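Local coordinates for tryptophanyl-tRNA synthetase (PDB 2EL7), which catalyses the ATP-dependent attachment of tryptophan to tRNA(Trp), as a homodimeric class I aminoacyl-tRNA synthetase, at the interface of chains A and B. Sequence-based numbering; all coordinates share one arbitrary frame. Chains: chain A/B, Tryptophanyl-tRNA synthetase.

Contact 1: the interface of chains A and B. Residues chain A 91-92, 95, 318; chain B 44, 88, 91-92.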
ATOM      1  N   THR A  91      -4.087   4.329   0.883  1.00 21.51           N
ATOM      2  CA  THR A  91      -3.027   3.359   0.581  1.00 25.40           C
ATOM      3  C   THR A  91      -2.159   3.168   1.787  1.00 12.06           C
ATOM      4  O   THR A  91      -1.416   2.205   1.866  1.00 30.02           O
ATOM      5  CB  THR A  91      -2.049   3.749  -0.622  1.00 28.17           C
ATOM      6  OG1 THR A  91      -1.311   4.942  -0.320  1.00 23.36           O
ATOM      7  CG2 THR A  91      -2.812   3.890  -1.914  1.00 20.39           C
ATOM      8  N   GLU A  92      -2.213   4.111   2.713  1.00 25.40           N
ATOM      9  CA  GLU A  92      -1.415   4.006   3.926  1.00 25.21           C
ATOM     10  C   GLU A  92      -2.151   3.101   4.922  1.00 30.00           C
ATOM     11  O   GLU A  92      -1.551   2.222   5.567  1.00 27.10           O
ATOM     12  CB  GLU A  92      -1.194   5.374   4.529  1.00 15.96           C
ATOM     13  CG  GLU A  92      -0.336   5.331   5.761  1.00 19.65           C
ATOM     14  CD  GLU A  92      -0.250   6.666   6.444  1.00 18.35           C
ATOM     15  OE1 GLU A  92      -0.618   7.663   5.798  1.00 28.77           O
ATOM     16  OE2 GLU A  92       0.192   6.720   7.620  1.00 28.55           O
ATOM     17  N   TRP A  95      -1.595  -0.436   4.133  1.00 22.80           N
ATOM     18  CA  TRP A  95      -0.453  -1.183   4.638  1.00 24.15           C
ATOM     19  C   TRP A  95      -0.817  -1.754   5.993  1.00 24.37           C
ATOM     20  O   TRP A  95      -0.564  -2.936   6.256  1.00 29.63           O
ATOM     21  CB  TRP A  95       0.799  -0.298   4.758  1.00 13.24           C
ATOM     22  CG  TRP A  95       1.865  -0.956   5.587  1.00 19.13           C
ATOM     23  CD1 TRP A  95       2.377  -0.508   6.770  1.00 21.34           C
ATOM     24  CD2 TRP A  95       2.505  -2.214   5.331  1.00 20.41           C
ATOM     25  NE1 TRP A  95       3.293  -1.410   7.270  1.00 23.36           N
ATOM     26  CE2 TRP A  95       3.391  -2.463   6.404  1.00 20.03           C
ATOM     27  CE3 TRP A  95       2.416  -3.156   4.300  1.00 23.27           C
ATOM     28  CZ2 TRP A  95       4.181  -3.606   6.472  1.00 25.43           C
ATOM     29  CZ3 TRP A  95       3.211  -4.301   4.371  1.00 21.27           C
ATOM     30  CH2 TRP A  95       4.078  -4.513   5.448  1.00 27.22           C
ATOM     31  N   MET A 318      -7.047   8.729   9.439  1.00 27.38           N
ATOM     32  CA  MET A 318      -5.652   8.325   9.415  1.00 28.70           C
ATOM     33  C   MET A 318      -4.874   8.837  10.649  1.00 29.07           C
ATOM     34  O   MET A 318      -3.909   8.214  11.084  1.00 38.15           O
ATOM     35  CB  MET A 318      -5.002   8.803   8.103  1.00 37.54           C
ATOM     36  CG  MET A 318      -3.733   8.054   7.700  1.00 41.44           C
ATOM     37  SD  MET A 318      -4.071   6.257   7.509  1.00 39.39           S
ATOM     38  CE  MET A 318      -2.978   5.559   8.670  1.00 26.52           C
TER
ATOM     39  N   TYR B  44       7.348   1.071  10.207  1.00 34.72           N
ATOM     40  CA  TYR B  44       6.235   0.288   9.653  1.00 37.44           C
ATOM     41  C   TYR B  44       6.554  -1.206   9.562  1.00 39.90           C
ATOM     42  O   TYR B  44       5.656  -2.035   9.386  1.00 41.79           O
ATOM     43  CB  TYR B  44       5.776   0.854   8.286  1.00 31.87           C
ATOM     44  CG  TYR B  44       4.543   1.748   8.389  1.00 31.44           C
ATOM     45  CD1 TYR B  44       4.343   2.841   7.521  1.00 43.19           C
ATOM     46  CD2 TYR B  44       3.586   1.520   9.375  1.00 40.21           C
ATOM     47  CE1 TYR B  44       3.209   3.696   7.653  1.00 25.88           C
ATOM     48  CE2 TYR B  44       2.455   2.357   9.516  1.00 42.41           C
ATOM     49  CZ  TYR B  44       2.271   3.439   8.666  1.00 41.51           C
ATOM     50  OH  TYR B  44       1.159   4.250   8.878  1.00 34.43           O
ATOM     51  N   PRO B  88       4.442   9.462   4.165  1.00 41.39           N
ATOM     52  CA  PRO B  88       3.392   8.562   3.675  1.00 38.39           C
ATOM     53  C   PRO B  88       3.379   8.241   2.180  1.00 40.60           C
ATOM     54  O   PRO B  88       2.847   7.205   1.756  1.00 39.98           O
ATOM     55  CB  PRO B  88       2.120   9.280   4.110  1.00 40.86           C
ATOM     56  CG  PRO B  88       2.489  10.727   3.870  1.00 39.73           C
ATOM     57  CD  PRO B  88       3.858  10.765   4.552  1.00 48.10           C
ATOM     58  N   THR B  91       3.821   4.594   0.789  1.00 26.03           N
ATOM     59  CA  THR B  91       2.889   3.472   0.855  1.00 29.90           C
ATOM     60  C   THR B  91       2.018   3.525  -0.392  1.00 34.61           C
ATOM     61  O   THR B  91       1.466   2.509  -0.826  1.00 34.22           O
ATOM     62  CB  THR B  91       1.960   3.513   2.084  1.00 34.15           C
ATOM     63  OG1 THR B  91       1.158   4.702   2.046  1.00 39.81           O
ATOM     64  CG2 THR B  91       2.768   3.430   3.356  1.00 28.26           C
ATOM     65  N   GLU B  92       1.882   4.724  -0.954  1.00 32.66           N
ATOM     66  CA  GLU B  92       1.103   4.890  -2.164  1.00 27.68           C
ATOM     67  C   GLU B  92       1.901   4.268  -3.295  1.00 26.29           C
ATOM     68  O   GLU B  92       1.348   3.583  -4.145  1.00 33.99           O
ATOM     69  CB  GLU B  92       0.842   6.366  -2.469  1.00 20.41           C
ATOM     70  CG  GLU B  92       0.091   6.554  -3.783  1.00 31.22           C
ATOM     71  CD  GLU B  92      -0.075   8.007  -4.181  1.00 35.96           C
ATOM     72  OE1 GLU B  92      -0.560   8.260  -5.311  1.00 34.98           O
ATOM     73  OE2 GLU B  92       0.272   8.893  -3.365  1.00 34.13           O
TER
HETATM   74  O   HOH W   1      -0.397   7.188   1.045  1.00 28.69           O
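A:Glu92 and A:Trp95, about one turn apart on helix 89-99, both hold CG opposite the backbone N (chi1 -178° and 166°), and both side chains thereby meet B:Tyr44, in the 3-10 helix 43-48 of the other subunit. This is part of the two-fold homodimer interface of a class I tryptophanyl-tRNA synthetase. The glutamate runs out fully extended and meets the tyrosine side chain at nearly a right angle. Its carboxylate oxygen OE2 accepts a hydrogen bond from the phenol OH of B:Tyr44 at 2.9 Å, using the lone pair that points away from OE1. OE1 instead lies 3.6 Å from CB of B:Pro88, and the methyl CE of A:Met318, from the glutamate's own chain, packs 3.5 Å from OE2. At its other end the tyrosine is held through its backbone: the indole NE1 of A:Trp95 donates to B:Tyr44 O at 3.2 Å. The carbonyl oxygen lies in the indole plane, whereas the N-H arrives from above the carbonyl plane, away from a lone-pair direction. Between these two bonds the rim of the five-membered ring, led by CD1, sits over one face of the phenol ring, with the planes 70° apart in an edge-to-face contact. An alanine in place of B:Tyr44 has no phenol to donate, which would probably leave the A:Glu92 carboxylate without this partner and freer to turn, with a gap beside the indole edge. Farther along, the two copies of Thr91 face each other beside a bridging water, which lies 2.8 Å from A:Thr91 OG1 and 3.1 Å from B:Thr91 OG1; the direct contact between the two hydroxyls is weak at best. B:Thr91 OG1 also donates to the carbonyl oxygen of B:Pro88 at 3.0 Å, within the carbonyl plane. This bond ties the first turn of its helix to the preceding loop and helps fix the rotation of the threonine.

Contact 2: the interface of chains A and B. Residues chain A 98, 124, 127-128; chain B 95, 98, 106, 124, 127-128.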
ATOM      1  N   THR A  98      -3.056  -4.669   5.543  1.00 25.34           N
ATOM      2  CA  THR A  98      -2.280  -5.775   4.997  1.00 20.32           C
ATOM      3  C   THR A  98      -1.636  -6.561   6.154  1.00 27.57           C
ATOM      4  O   THR A  98      -1.710  -7.795   6.181  1.00 29.91           O
ATOM      5  CB  THR A  98      -1.163  -5.244   4.012  1.00 20.09           C
ATOM      6  OG1 THR A  98      -1.763  -4.853   2.771  1.00 18.11           O
ATOM      7  CG2 THR A  98      -0.108  -6.290   3.727  1.00 17.71           C
ATOM      8  N   SER A 124       0.486  -9.695  -7.594  1.00 26.14           N
ATOM      9  CA  SER A 124       0.185  -9.492  -6.178  1.00 29.91           C
ATOM     10  C   SER A 124      -0.977  -8.502  -6.092  1.00 28.34           C
ATOM     11  O   SER A 124      -1.719  -8.481  -5.119  1.00 26.56           O
ATOM     12  CB  SER A 124       1.418  -8.954  -5.434  1.00 28.80           C
ATOM     13  OG  SER A 124       2.508  -9.832  -5.598  1.00 27.29           O
ATOM     14  N   LEU A 127      -4.114 -10.438  -5.806  1.00 18.66           N
ATOM     15  CA  LEU A 127      -4.251 -10.963  -4.451  1.00 28.80           C
ATOM     16  C   LEU A 127      -4.578  -9.898  -3.397  1.00 29.98           C
ATOM     17  O   LEU A 127      -5.484 -10.085  -2.586  1.00 29.57           O
ATOM     18  CB  LEU A 127      -2.979 -11.708  -4.011  1.00 24.31           C
ATOM     19  CG  LEU A 127      -3.019 -12.247  -2.564  1.00 28.20           C
ATOM     20  CD1 LEU A 127      -3.922 -13.469  -2.513  1.00 27.26           C
ATOM     21  CD2 LEU A 127      -1.623 -12.627  -2.082  1.00 17.15           C
ATOM     22  N   MET A 128      -3.840  -8.788  -3.427  1.00 25.64           N
ATOM     23  CA  MET A 128      -3.995  -7.703  -2.455  1.00 24.89           C
ATOM     24  C   MET A 128      -5.135  -6.685  -2.707  1.00 26.24           C
ATOM     25  O   MET A 128      -5.432  -5.864  -1.833  1.00 21.45           O
ATOM     26  CB  MET A 128      -2.663  -6.940  -2.320  1.00 17.30           C
ATOM     27  CG  MET A 128      -1.459  -7.808  -2.008  1.00 19.33           C
ATOM     28  SD  MET A 128      -1.787  -8.859  -0.566  1.00 29.07           S
ATOM     29  CE  MET A 128      -2.340  -7.674   0.604  1.00 26.26           C
TER
ATOM     30  N   TRP B  95       1.591   0.510  -3.352  1.00 25.00           N
ATOM     31  CA  TRP B  95       0.454  -0.129  -4.014  1.00 22.41           C
ATOM     32  C   TRP B  95       0.788  -0.290  -5.470  1.00 16.34           C
ATOM     33  O   TRP B  95       0.511  -1.324  -6.050  1.00 22.96           O
ATOM     34  CB  TRP B  95      -0.838   0.696  -3.905  1.00 18.55           C
ATOM     35  CG  TRP B  95      -1.872   0.270  -4.937  1.00 21.14           C
ATOM     36  CD1 TRP B  95      -2.326   1.007  -5.995  1.00 16.15           C
ATOM     37  CD2 TRP B  95      -2.497  -1.025  -5.056  1.00 17.00           C
ATOM     38  NE1 TRP B  95      -3.194   0.255  -6.769  1.00 20.10           N
ATOM     39  CE2 TRP B  95      -3.313  -0.993  -6.216  1.00 16.85           C
ATOM     40  CE3 TRP B  95      -2.441  -2.203  -4.298  1.00 19.04           C
ATOM     41  CZ2 TRP B  95      -4.067  -2.096  -6.639  1.00 18.83           C
ATOM     42  CZ3 TRP B  95      -3.192  -3.307  -4.714  1.00 20.21           C
ATOM     43  CH2 TRP B  95      -3.997  -3.242  -5.882  1.00 25.30           C
ATOM     44  N   THR B  98       3.031  -3.184  -5.985  1.00 22.48           N
ATOM     45  CA  THR B  98       2.355  -4.441  -5.688  1.00 18.33           C
ATOM     46  C   THR B  98       1.706  -4.941  -6.990  1.00 27.09           C
ATOM     47  O   THR B  98       1.772  -6.142  -7.319  1.00 18.24           O
ATOM     48  CB  THR B  98       1.288  -4.244  -4.592  1.00 22.47           C
ATOM     49  OG1 THR B  98       1.930  -3.944  -3.344  1.00 17.80           O
ATOM     50  CG2 THR B  98       0.439  -5.438  -4.452  1.00  6.50           C
ATOM     51  N   LEU B 106       7.413 -13.219  -4.486  1.00 36.33           N
ATOM     52  CA  LEU B 106       7.297 -12.952  -3.063  1.00 28.15           C
ATOM     53  C   LEU B 106       7.282 -14.235  -2.246  1.00 21.55           C
ATOM     54  O   LEU B 106       7.929 -14.290  -1.210  1.00 19.69           O
ATOM     55  CB  LEU B 106       6.034 -12.119  -2.784  1.00 20.78           C
ATOM     56  CG  LEU B 106       6.114 -10.663  -3.276  1.00 29.23           C
ATOM     57  CD1 LEU B 106       4.791  -9.927  -2.994  1.00 19.76           C
ATOM     58  CD2 LEU B 106       7.295  -9.954  -2.588  1.00 20.45           C
ATOM     59  N   SER B 124      -0.216 -11.445   5.957  1.00 24.65           N
ATOM     60  CA  SER B 124       0.194 -10.886   4.664  1.00 21.42           C
ATOM     61  C   SER B 124       1.348  -9.912   4.698  1.00 15.77           C
ATOM     62  O   SER B 124       2.051  -9.764   3.711  1.00 23.19           O
ATOM     63  CB  SER B 124      -0.996 -10.233   3.969  1.00 16.10           C
ATOM     64  OG  SER B 124      -1.988 -11.207   3.660  1.00 23.38           O
ATOM     65  N   LEU B 127       4.496 -11.519   3.780  1.00 25.45           N
ATOM     66  CA  LEU B 127       4.717 -11.713   2.353  1.00 22.90           C
ATOM     67  C   LEU B 127       5.070 -10.431   1.598  1.00 29.13           C
ATOM     68  O   LEU B 127       6.033 -10.394   0.823  1.00 25.86           O
ATOM     69  CB  LEU B 127       3.467 -12.306   1.719  1.00 24.20           C
ATOM     70  CG  LEU B 127       3.540 -12.536   0.201  1.00 26.27           C
ATOM     71  CD1 LEU B 127       4.469 -13.715  -0.095  1.00 25.63           C
ATOM     72  CD2 LEU B 127       2.162 -12.821  -0.339  1.00 28.30           C
ATOM     73  N   MET B 128       4.270  -9.389   1.837  1.00 27.49           N
ATOM     74  CA  MET B 128       4.406  -8.103   1.170  1.00 24.26           C
ATOM     75  C   MET B 128       5.461  -7.121   1.661  1.00 28.33           C
ATOM     76  O   MET B 128       5.686  -6.121   0.988  1.00 24.51           O
ATOM     77  CB  MET B 128       3.069  -7.354   1.201  1.00 25.15           C
ATOM     78  CG  MET B 128       1.859  -8.108   0.674  1.00 21.01           C
ATOM     79  SD  MET B 128       2.073  -8.800  -0.978  1.00 26.55           S
ATOM     80  CE  MET B 128       2.457  -7.340  -1.925  1.00 24.04           C
TER
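B:Met128 and A:Met128 lie side by side across the two-fold, their chains running past each other in opposite directions at the centre of an apolar patch of the homodimer. Here the first turns of the two helices 124-139 pack against each other and against the C-terminal ends of helices 89-99. The B:Met128 chain starts with CG beside the backbone N and bends again at chi2 and chi3, all three torsions turning in the same sense, so that it curls over its partner rather than reaching straight out. CB of B:Met128 lies 4.2 Å from the methyl CG2 of A:Thr98. One atom on, CG meets the thioether sulfur SD of A:Met128 at 3.9 Å. The B:Met128 sulfur in turn rests 3.8 Å from CG of A:Met128, a reciprocal pairing of sulfur with methylene that the two-fold produces. The terminal methyl CE then reaches CB of A:Ser124 at 4.0 Å, having passed beside CG of A:Met128. B:Thr98 approaches A:Met128 at about a right angle. With CG2 opposite its own backbone N (chi1 -68° for OG1), it turns this methyl toward chain A, where it touches CB of A:Ser124 at 3.8 Å as well as the methionine. The carbonyl O of B:Thr98, near the end of its helix, lies 3.4 Å from the same serine CB, which brings the start of one helix close against the finish of the other. The rim of the B:Trp95 indole flanks CB of A:Met128 more loosely. On the far side of the methionine pair, the two Leu127 side chains point at each other tip to tip, their CD2 methyls 4.2 Å apart. At the border of the patch, the methyl CD1 of B:Leu106 packs 3.5 Å from the hydroxyl OG of A:Ser124.

The C-alpha centres of contact 1 and contact 2 lie about 13 Å apart, and helix 89-99 runs through both. Its early part supplies the largely polar, partly water-mediated contact 1, while its later part turns to helix 124-139 of the other subunit in contact 2. Trp95 belongs to both, through the chain A copy in contact 1 and the chain B copy in contact 2. Because the two-fold repeats each contact with the chains exchanged, the polar groups of contact 1 and the mainly apolar packing of contact 2 recur on both sides of the axis, in keeping with the homodimer, in which helix 89-99 contributes to both contacts.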